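Local coordinates for FrpC operon protein (Neisseria meningitidis, PDB 5EDF), which is of unknown function but binds the iron-regulated RTX protein FrpC and is putatively involved in adhesion, at residues Gly33-Tyr38 and Asn59-Ser64; Glu144-His149 and Ile170-Glu175; Arg104-Ser109 and Gly188-Tyr193. All blocks are in the same frame, centred on the assembly; numbering follows the deposited sequence.

Contact 1. Residues Gly33-Tyr38 and Asn59-Ser64; sequences GYLARY and NLIEIS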
loop_
_atom_site.group_PDB
_atom_site.type_symbol
_atom_site.label_atom_id
_atom_site.label_comp_id
_atom_site.label_asym_id
_atom_site.label_seq_id
_atom_site.Cartn_x
_atom_site.Cartn_y
_atom_site.Cartn_z
ATOM N N GLY A 33 -8.651 3.869 -12.900
ATOM C CA GLY A 33 -7.915 4.944 -12.290
ATOM C C GLY A 33 -6.906 4.552 -11.238
ATOM O O GLY A 33 -6.064 5.358 -10.873
ATOM N N TYR A 34 -6.947 3.295 -10.784
ATOM C CA TYR A 34 -5.927 2.767 -9.873
ATOM C C TYR A 34 -4.716 2.208 -10.602
ATOM O O TYR A 34 -3.829 1.680 -9.967
ATOM C CB TYR A 34 -6.552 1.656 -9.014
ATOM C CG TYR A 34 -7.567 2.173 -8.024
ATOM C CD1 TYR A 34 -7.189 2.924 -6.908
ATOM C CD2 TYR A 34 -8.919 1.947 -8.213
ATOM C CE1 TYR A 34 -8.141 3.407 -6.012
ATOM C CE2 TYR A 34 -9.842 2.409 -7.310
ATOM C CZ TYR A 34 -9.456 3.136 -6.213
ATOM O OH TYR A 34 -10.398 3.631 -5.318
ATOM N N LEU A 35 -4.687 2.341 -11.927
ATOM C CA LEU A 35 -3.659 1.727 -12.782
ATOM C C LEU A 35 -2.779 2.735 -13.507
ATOM O O LEU A 35 -2.408 2.523 -14.672
ATOM C CB LEU A 35 -4.306 0.750 -13.772
ATOM C CG LEU A 35 -5.164 -0.364 -13.137
ATOM C CD1 LEU A 35 -5.996 -1.053 -14.224
ATOM C CD2 LEU A 35 -4.329 -1.341 -12.334
ATOM N N ALA A 36 -2.391 3.798 -12.820
ATOM C CA ALA A 36 -1.639 4.872 -13.447
ATOM C C ALA A 36 -0.323 4.433 -14.086
ATOM O O ALA A 36 0.156 5.070 -15.052
ATOM C CB ALA A 36 -1.400 6.039 -12.463
ATOM N N ARG A 37 0.308 3.376 -13.573
ATOM C CA ARG A 37 1.547 2.907 -14.226
ATOM C C ARG A 37 1.314 2.214 -15.581
ATOM O O ARG A 37 2.252 2.056 -16.383
ATOM C CB ARG A 37 2.342 1.966 -13.336
ATOM C CG ARG A 37 2.941 2.633 -12.147
ATOM C CD ARG A 37 3.670 1.664 -11.245
ATOM N NE ARG A 37 4.431 2.299 -10.190
ATOM C CZ ARG A 37 5.683 2.728 -10.286
ATOM N NH1 ARG A 37 6.357 2.602 -11.435
ATOM N NH2 ARG A 37 6.272 3.251 -9.242
ATOM N N TYR A 38 0.072 1.867 -15.840
ATOM C CA TYR A 38 -0.303 1.123 -17.051
ATOM C C TYR A 38 -0.917 2.072 -18.052
ATOM O O TYR A 38 -2.044 1.899 -18.505
ATOM C CB TYR A 38 -1.267 -0.003 -16.677
ATOM C CG TYR A 38 -0.798 -1.002 -15.657
ATOM C CD1 TYR A 38 -0.438 -2.268 -16.010
ATOM C CD2 TYR A 38 -0.846 -0.722 -14.309
ATOM C CE1 TYR A 38 -0.088 -3.238 -15.063
ATOM C CE2 TYR A 38 -0.503 -1.675 -13.370
ATOM C CZ TYR A 38 -0.141 -2.918 -13.743
ATOM O OH TYR A 38 0.215 -3.861 -12.809
ATOM N N ASN A 59 1.016 -12.343 -12.821
ATOM C CA ASN A 59 1.479 -12.808 -11.514
ATOM C C ASN A 59 1.389 -11.743 -10.441
ATOM O O ASN A 59 1.378 -12.066 -9.267
ATOM C CB ASN A 59 2.952 -13.268 -11.593
ATOM C CG ASN A 59 3.170 -14.399 -12.570
ATOM O OD1 ASN A 59 4.180 -14.431 -13.268
ATOM N ND2 ASN A 59 2.236 -15.331 -12.616
ATOM N N LEU A 60 1.390 -10.472 -10.821
ATOM C CA LEU A 60 1.277 -9.387 -9.868
ATOM C C LEU A 60 0.583 -8.220 -10.538
ATOM O O LEU A 60 0.657 -8.083 -11.778
ATOM C CB LEU A 60 2.648 -8.941 -9.308
ATOM C CG LEU A 60 3.549 -8.128 -10.228
ATOM C CD1 LEU A 60 3.268 -6.652 -10.205
ATOM C CD2 LEU A 60 5.021 -8.377 -9.845
ATOM N N ILE A 61 -0.083 -7.407 -9.731
ATOM C CA ILE A 61 -0.650 -6.138 -10.140
ATOM C C ILE A 61 -0.075 -5.076 -9.228
ATOM O O ILE A 61 0.004 -5.297 -8.019
ATOM C CB ILE A 61 -2.188 -6.105 -9.988
ATOM C CG1 ILE A 61 -2.846 -7.274 -10.745
ATOM C CG2 ILE A 61 -2.740 -4.739 -10.483
ATOM C CD1 ILE A 61 -4.328 -7.397 -10.426
ATOM N N GLU A 62 0.323 -3.935 -9.772
ATOM C CA GLU A 62 0.835 -2.817 -8.994
ATOM C C GLU A 62 -0.104 -1.663 -9.177
ATOM O O GLU A 62 -0.057 -0.969 -10.192
ATOM C CB GLU A 62 2.273 -2.436 -9.396
ATOM C CG GLU A 62 2.890 -1.353 -8.518
ATOM C CD GLU A 62 4.316 -1.048 -8.864
ATOM O OE1 GLU A 62 4.728 -1.272 -10.032
ATOM O OE2 GLU A 62 5.057 -0.579 -7.968
ATOM N N ILE A 63 -1.028 -1.466 -8.249
ATOM C CA ILE A 63 -1.908 -0.298 -8.279
ATOM C C ILE A 63 -1.203 0.899 -7.670
ATOM O O ILE A 63 -0.220 0.731 -6.923
ATOM C CB ILE A 63 -3.262 -0.564 -7.580
ATOM C CG1 ILE A 63 -3.123 -0.784 -6.074
ATOM C CG2 ILE A 63 -4.004 -1.716 -8.266
ATOM C CD1 ILE A 63 -4.480 -0.691 -5.315
ATOM N N SER A 64 -1.687 2.091 -7.969
ATOM C CA SER A 64 -1.109 3.314 -7.441
ATOM C C SER A 64 -2.242 4.155 -6.894
ATOM O O SER A 64 -3.256 4.346 -7.541
ATOM C CB SER A 64 -0.290 4.043 -8.528
ATOM O OG SER A 64 0.736 3.247 -9.094
HETATM O O HOH W 1 -0.308 1.684 -11.221
HETATM O O HOH W 2 0.122 -6.391 -13.703
#
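Tyr38 and Tyr34 each offer an oxygen to a backbone N-H of 59-64: Tyr38 OH accepts from Glu62 N at 3.0 Å in an almost straight bond (174° at the hydrogen), and Tyr34 O takes Ser64 N at 3.0 Å. The ring of Tyr38 lies with its rim against the strand, CE2 3.3 Å from Glu62 O in the ring plane. Water links its OH to Leu60 O, and a second water, accepting from Arg37 N, donates to Glu62 O and Ser64 OG. Residues Leu35 to Tyr38 form a type I beta turn, closed by Tyr38 N on Leu35 O. The turn lies on the side of strand 61-70 that faces away from strand 98-105, to which Ile61 and Ile63 bond; here Glu62 and Ser64 find acceptors in a tyrosine hydroxyl and a loop carbonyl. From CB, the Arg37 chain starts with CG anti to the carbonyl carbon (chi1 -69°) and stays extended as far as NE. CG passes Ser64 OG at 3.8 Å. CD meets Glu62 OE1 at 3.3 Å. NE stands 3.6 Å from Glu62 OE1. At the tip CZ is 4.1 Å from Glu62 OE2, which lies over one guanidinium face. Guanidinium and carboxylate planes are only 4° apart; this salt bridge is charge attraction alone, no N-H pointing at OE1. Asp100 of strand 98-105 pairs with NE and also bonds Ser64 OG. On the apolar side Leu35 CD2 touches Ile63 CG2 at 4.1 Å, near Ile30 of strand 26-31, while helix 205-224 packs Leu218 on Tyr34 and Ile63.

Contact 2. Residues Glu144-His149 and Ile170-Glu175; sequences ENPYFH and INQTEE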
loop_
_atom_site.group_PDB
_atom_site.type_symbol
_atom_site.label_atom_id
_atom_site.label_comp_id
_atom_site.label_asym_id
_atom_site.label_seq_id
_atom_site.Cartn_x
_atom_site.Cartn_y
_atom_site.Cartn_z
ATOM N N GLU A 144 26.310 4.319 18.892
ATOM C CA GLU A 144 26.564 5.245 17.778
ATOM C C GLU A 144 25.289 5.814 17.131
ATOM O O GLU A 144 25.355 6.799 16.396
ATOM C CB GLU A 144 27.451 4.576 16.705
ATOM C CG GLU A 144 26.781 3.467 15.851
ATOM C CD GLU A 144 26.988 2.038 16.380
ATOM O OE1 GLU A 144 27.192 1.854 17.607
ATOM O OE2 GLU A 144 26.933 1.094 15.554
ATOM N N ASN A 145 24.139 5.187 17.387
ATOM C CA ASN A 145 22.871 5.645 16.806
ATOM C C ASN A 145 21.780 5.882 17.855
ATOM O O ASN A 145 20.957 4.988 18.108
ATOM C CB ASN A 145 22.369 4.649 15.742
ATOM C CG ASN A 145 21.109 5.147 15.019
ATOM O OD1 ASN A 145 20.676 6.282 15.235
ATOM N ND2 ASN A 145 20.525 4.302 14.165
ATOM N N PRO A 146 21.735 7.090 18.450
ATOM C CA PRO A 146 20.718 7.387 19.473
ATOM C C PRO A 146 19.310 7.545 18.894
ATOM O O PRO A 146 18.325 7.639 19.641
ATOM C CB PRO A 146 21.207 8.705 20.087
ATOM C CG PRO A 146 22.017 9.351 19.015
ATOM C CD PRO A 146 22.645 8.232 18.228
ATOM N N TYR A 147 19.212 7.544 17.568
ATOM C CA TYR A 147 17.940 7.786 16.889
ATOM C C TYR A 147 17.192 6.503 16.537
ATOM O O TYR A 147 16.032 6.556 16.109
ATOM C CB TYR A 147 18.198 8.617 15.641
ATOM C CG TYR A 147 18.957 9.881 15.959
ATOM C CD1 TYR A 147 18.376 10.879 16.737
ATOM C CD2 TYR A 147 20.266 10.056 15.530
ATOM C CE1 TYR A 147 19.069 12.037 17.058
ATOM C CE2 TYR A 147 20.982 11.218 15.847
ATOM C CZ TYR A 147 20.369 12.208 16.611
ATOM O OH TYR A 147 21.026 13.375 16.948
ATOM N N PHE A 148 17.821 5.345 16.753
ATOM C CA PHE A 148 17.173 4.072 16.476
ATOM C C PHE A 148 15.832 3.943 17.240
ATOM O O PHE A 148 15.782 4.009 18.455
ATOM C CB PHE A 148 18.109 2.946 16.864
ATOM C CG PHE A 148 17.626 1.602 16.478
ATOM C CD1 PHE A 148 17.668 1.196 15.163
ATOM C CD2 PHE A 148 17.117 0.744 17.422
ATOM C CE1 PHE A 148 17.219 -0.065 14.798
ATOM C CE2 PHE A 148 16.688 -0.492 17.073
ATOM C CZ PHE A 148 16.708 -0.902 15.760
ATOM N N HIS A 149 14.746 3.740 16.504
ATOM C CA HIS A 149 13.421 3.700 17.068
ATOM C C HIS A 149 12.468 3.117 16.025
ATOM O O HIS A 149 12.296 3.717 14.975
ATOM C CB HIS A 149 12.963 5.122 17.422
ATOM C CG HIS A 149 11.839 5.167 18.405
ATOM N ND1 HIS A 149 11.191 6.341 18.730
ATOM C CD2 HIS A 149 11.277 4.203 19.168
ATOM C CE1 HIS A 149 10.270 6.091 19.645
ATOM N NE2 HIS A 149 10.298 4.801 19.925
ATOM N N ILE A 170 20.092 8.794 11.216
ATOM C CA ILE A 170 21.262 8.236 11.915
ATOM C C ILE A 170 22.278 9.249 12.435
ATOM O O ILE A 170 23.201 8.865 13.157
ATOM C CB ILE A 170 22.011 7.177 11.046
ATOM C CG1 ILE A 170 22.487 7.781 9.714
ATOM C CG2 ILE A 170 21.125 5.954 10.839
ATOM C CD1 ILE A 170 23.258 6.800 8.846
ATOM N N ASN A 171 22.136 10.520 12.080
ATOM C CA ASN A 171 23.005 11.521 12.673
ATOM C C ASN A 171 22.289 12.803 12.992
ATOM O O ASN A 171 21.115 13.016 12.683
ATOM C CB ASN A 171 24.274 11.759 11.834
ATOM C CG ASN A 171 23.986 11.922 10.367
ATOM O OD1 ASN A 171 23.182 12.760 9.969
ATOM N ND2 ASN A 171 24.660 11.128 9.544
ATOM N N GLN A 172 23.083 13.642 13.519
ATOM C CA GLN A 172 22.583 14.759 14.258
ATOM C C GLN A 172 22.264 15.927 13.354
ATOM O O GLN A 172 21.327 16.688 13.615
ATOM C CB GLN A 172 23.633 15.137 15.291
ATOM C CG GLN A 172 23.801 14.077 16.386
ATOM C CD GLN A 172 24.703 12.902 16.007
ATOM O OE1 GLN A 172 25.290 12.866 14.922
ATOM N NE2 GLN A 172 24.815 11.933 16.914
ATOM N N THR A 173 23.000 16.114 12.346
ATOM C CA THR A 173 22.708 17.106 11.324
ATOM C C THR A 173 21.406 16.769 10.564
ATOM O O THR A 173 20.670 17.667 10.158
ATOM C CB THR A 173 23.899 17.241 10.348
ATOM O OG1 THR A 173 24.078 16.015 9.629
ATOM C CG2 THR A 173 25.196 17.585 11.107
ATOM N N GLU A 174 21.125 15.474 10.397
ATOM C CA GLU A 174 19.894 14.998 9.747
ATOM C C GLU A 174 18.632 15.310 10.555
ATOM O O GLU A 174 18.698 15.496 11.766
ATOM C CB GLU A 174 19.966 13.480 9.506
ATOM C CG GLU A 174 20.629 13.067 8.193
ATOM C CD GLU A 174 20.845 11.561 8.080
ATOM O OE1 GLU A 174 20.453 10.819 9.007
ATOM O OE2 GLU A 174 21.411 11.118 7.057
ATOM N N GLU A 175 17.485 15.347 9.879
ATOM C CA GLU A 175 16.193 15.514 10.547
ATOM C C GLU A 175 15.564 14.128 10.746
ATOM O O GLU A 175 15.996 13.161 10.115
ATOM C CB GLU A 175 15.254 16.391 9.705
ATOM C CG GLU A 175 15.881 17.687 9.181
ATOM C CD GLU A 175 16.424 18.581 10.287
ATOM O OE1 GLU A 175 15.797 18.641 11.365
ATOM O OE2 GLU A 175 17.471 19.236 10.078
#
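Asn145 and Ile170 have the nearest CA atoms, 5.8 Å apart, where two irregular loops run nearly perpendicular: the direction from Glu144 to Tyr147 and that from Ile170 to Gln172 differ by 87°. No hydrogen bond joins the two loops, and the Tyr147 ring against the backbone of Ile170 and Asn171 makes much of the contact. Residues Asn145 to Phe148 make a type I beta turn whose backbone bond, Phe148 N to Asn145 O, is weak. The turn directs the CB of Tyr147 at the other loop, and CG is anti to the carbonyl carbon (chi1 -54°). CD2 of the ring comes 3.8 Å from Ile170 C and CE2 3.5 Å from Asn171 C. Beyond the rim, close to the ring plane, lies CG of Gln172; Asn171 and Gln172 are both poorly ordered, and their exact places are doubtful. Pro146 CG sits 3.8 Å above one face of the Tyr147 ring, offset toward its rim. Arg169 makes a cation-pi contact with this ring and donates to Asn171 O and Gln172 O, tying ring and loop to one guanidinium. Asn145 ND2 touches Ile170 CG2 at 3.8 Å, the two side chains crossing at about a right angle. Within 170-175, Ile170 N bonds Glu174 OE1 at 3.0 Å, nearly straight, a bond that spans the loop. Asn145 OD1 accepts from Tyr147 N at 3.0 Å, an Asx turn, in a loop that joins strands 133-138 and 150-155 and packs on the neighbouring connection between strands 161-167 and 178-186 of the antiparallel sheet.

Contact 3. Residues Arg104-Ser109 and Gly188-Tyr193; sequences RKDACS and GFTVQY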
loop_
_atom_site.group_PDB
_atom_site.type_symbol
_atom_site.label_atom_id
_atom_site.label_comp_id
_atom_site.label_asym_id
_atom_site.label_seq_id
_atom_site.Cartn_x
_atom_site.Cartn_y
_atom_site.Cartn_z
ATOM N N ARG A 104 -0.406 -9.916 -5.200
ATOM C CA ARG A 104 -0.116 -11.244 -5.767
ATOM C C ARG A 104 -1.076 -12.239 -5.176
ATOM O O ARG A 104 -1.687 -11.987 -4.146
ATOM C CB ARG A 104 1.306 -11.714 -5.440
ATOM C CG ARG A 104 2.345 -10.812 -5.993
ATOM C CD ARG A 104 3.742 -11.350 -5.694
ATOM N NE ARG A 104 3.990 -12.465 -6.583
ATOM C CZ ARG A 104 4.780 -12.452 -7.666
ATOM N NH1 ARG A 104 5.510 -11.401 -7.991
ATOM N NH2 ARG A 104 4.850 -13.534 -8.401
ATOM N N LYS A 105 -1.222 -13.404 -5.816
ATOM C CA LYS A 105 -2.021 -14.459 -5.224
ATOM C C LYS A 105 -1.127 -15.598 -4.767
ATOM O O LYS A 105 -0.709 -16.406 -5.566
ATOM C CB LYS A 105 -3.097 -14.926 -6.191
ATOM C CG LYS A 105 -4.153 -15.833 -5.526
ATOM C CD LYS A 105 -5.172 -16.374 -6.472
ATOM C CE LYS A 105 -4.595 -17.437 -7.343
ATOM N NZ LYS A 105 -4.673 -18.760 -6.644
ATOM N N ASP A 106 -0.930 -15.674 -3.467
ATOM C CA ASP A 106 -0.046 -16.659 -2.839
ATOM C C ASP A 106 -0.530 -16.961 -1.451
ATOM O O ASP A 106 -1.144 -16.122 -0.822
ATOM C CB ASP A 106 1.358 -16.096 -2.724
ATOM C CG ASP A 106 2.083 -16.041 -4.045
ATOM O OD1 ASP A 106 2.072 -17.078 -4.743
ATOM O OD2 ASP A 106 2.698 -14.996 -4.374
ATOM N N ALA A 107 -0.215 -18.156 -0.958
ATOM C CA ALA A 107 -0.465 -18.473 0.424
ATOM C C ALA A 107 0.301 -17.487 1.299
ATOM O O ALA A 107 1.423 -17.111 0.984
ATOM C CB ALA A 107 -0.052 -19.943 0.723
ATOM N N CYS A 108 -0.338 -17.095 2.392
ATOM C CA CYS A 108 0.243 -16.166 3.344
ATOM C C CYS A 108 1.460 -16.792 3.987
ATOM O O CYS A 108 1.467 -18.003 4.264
ATOM C CB CYS A 108 -0.770 -15.816 4.411
ATOM S SG CYS A 108 -0.262 -14.382 5.356
ATOM N N SER A 109 2.519 -16.010 4.143
ATOM C CA SER A 109 3.693 -16.517 4.865
ATOM C C SER A 109 4.121 -15.569 5.983
ATOM O O SER A 109 5.261 -15.624 6.460
ATOM C CB SER A 109 4.838 -16.850 3.901
ATOM O OG SER A 109 5.246 -15.743 3.134
ATOM N N GLY A 188 -6.673 -14.397 0.412
ATOM C CA GLY A 188 -5.863 -15.273 -0.458
ATOM C C GLY A 188 -4.793 -14.546 -1.267
ATOM O O GLY A 188 -3.970 -15.184 -1.957
ATOM N N PHE A 189 -4.808 -13.225 -1.183
ATOM C CA PHE A 189 -3.823 -12.392 -1.864
ATOM C C PHE A 189 -2.781 -11.915 -0.890
ATOM O O PHE A 189 -3.061 -11.773 0.310
ATOM C CB PHE A 189 -4.473 -11.171 -2.540
ATOM C CG PHE A 189 -5.507 -11.548 -3.550
ATOM C CD1 PHE A 189 -5.127 -11.865 -4.823
ATOM C CD2 PHE A 189 -6.870 -11.644 -3.205
ATOM C CE1 PHE A 189 -6.103 -12.298 -5.772
ATOM C CE2 PHE A 189 -7.839 -12.024 -4.132
ATOM C CZ PHE A 189 -7.443 -12.366 -5.406
ATOM N N THR A 190 -1.572 -11.690 -1.357
ATOM C CA THR A 190 -0.600 -10.940 -0.583
ATOM C C THR A 190 -0.598 -9.507 -1.084
ATOM O O THR A 190 -0.710 -9.262 -2.290
ATOM C CB THR A 190 0.803 -11.531 -0.655
ATOM O OG1 THR A 190 1.277 -11.503 -2.006
ATOM C CG2 THR A 190 0.823 -12.977 -0.146
ATOM N N VAL A 191 -0.537 -8.571 -0.136
ATOM C CA VAL A 191 -0.654 -7.151 -0.438
ATOM C C VAL A 191 0.469 -6.464 0.318
ATOM O O VAL A 191 0.502 -6.498 1.563
ATOM C CB VAL A 191 -2.036 -6.649 -0.045
ATOM C CG1 VAL A 191 -2.158 -5.183 -0.303
ATOM C CG2 VAL A 191 -3.105 -7.449 -0.822
ATOM N N GLN A 192 1.430 -5.913 -0.412
ATOM C CA GLN A 192 2.683 -5.419 0.162
ATOM C C GLN A 192 2.922 -4.027 -0.366
ATOM O O GLN A 192 2.845 -3.785 -1.583
ATOM C CB GLN A 192 3.825 -6.350 -0.195
ATOM C CG GLN A 192 3.646 -7.761 0.348
ATOM C CD GLN A 192 4.665 -8.764 -0.094
ATOM O OE1 GLN A 192 5.600 -8.454 -0.808
ATOM N NE2 GLN A 192 4.454 -10.011 0.325
ATOM N N TYR A 193 3.267 -3.095 0.520
ATOM C CA TYR A 193 3.397 -1.711 0.097
ATOM C C TYR A 193 4.175 -0.889 1.105
ATOM O O TYR A 193 4.270 -1.246 2.270
ATOM C CB TYR A 193 2.011 -1.121 -0.145
ATOM C CG TYR A 193 1.047 -1.101 1.017
ATOM C CD1 TYR A 193 0.874 0.042 1.776
ATOM C CD2 TYR A 193 0.285 -2.214 1.340
ATOM C CE1 TYR A 193 -0.020 0.068 2.841
ATOM C CE2 TYR A 193 -0.615 -2.198 2.385
ATOM C CZ TYR A 193 -0.762 -1.061 3.147
ATOM O OH TYR A 193 -1.651 -0.953 4.197
HETATM O O HOH W 3 -2.418 -14.606 1.261
HETATM O O HOH W 4 3.498 -13.090 -2.425
#
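Arg104 and Thr190 face each other as a hydrogen-bonded antiparallel pair, joining strand 98-105 to strand 189-193 as inner neighbours of the large antiparallel sheet. Arg104 N gives to Thr190 O at 3.0 Å and Thr190 N to Arg104 O at 2.8 Å; the same Arg104 O also receives a CA-H contact from Phe189. On their shared face the two side chains lie side by side and point the same way. Thr190 holds OG1 between its backbone N and carbonyl carbon (chi1 62°), which brings the hydroxyl 3.4 Å from Arg104 CB and leaves CG2 to rest 4.1 Å from Asp106 CB. The Arg104 chain bends at chi3 (75°), and its NE forms a salt bridge at 3.6 Å with OD2 of Asp106, two residues on; its side chain also packs on Asn59.

Lys105 and Phe189 occupy the opposite face. Lys105 CB passes the Phe189 ring obliquely, 3.9 Å from CD1, before the lysine chain bends at chi3 and chi4 and its end leads away. Phe189 is buried, set against Met28 of strand 26-31 and Val223 of helix 205-224. Gly188 adopts a positive phi of 90°, at which a CB would be jammed against the preceding carbonyl oxygen, and its own O receives a weak bond from Asp106 N. The carbonyls of Asp106 and Gly188 approach as two acceptors, while a water donates to Asp106 O and, weakly, to Phe189 O. Beyond, Cys108 is tied to Cys185 of strand 178-186 by a disulfide. Another water donates to Asp106 OD2 at 2.8 Å and stands 2.8 Å from Thr190 OG1, bridging carboxylate and hydroxyl.

In the fold
Contacts 1 and 3 share the large antiparallel sheet, in which strands 61-70 and 98-105 are neighbours; their centres are 16 Å apart and they touch where Arg104 NH1 lies 3.6 Å from Leu60 CD2. Contact 2 is remote, on the opposite side of the chain's centre from contact 1, with centres 35 Å apart; from contact 3 its nearest atoms are about 16 Å away. In sequence it is nested within the loop that contact 3 closes, whereas contact 1 closes before either opens. A bound sodium ion lies about 4 Å from the Tyr38 side chain. The azide pocket, which includes Leu110 and Ser111, begins directly after segment 104-109.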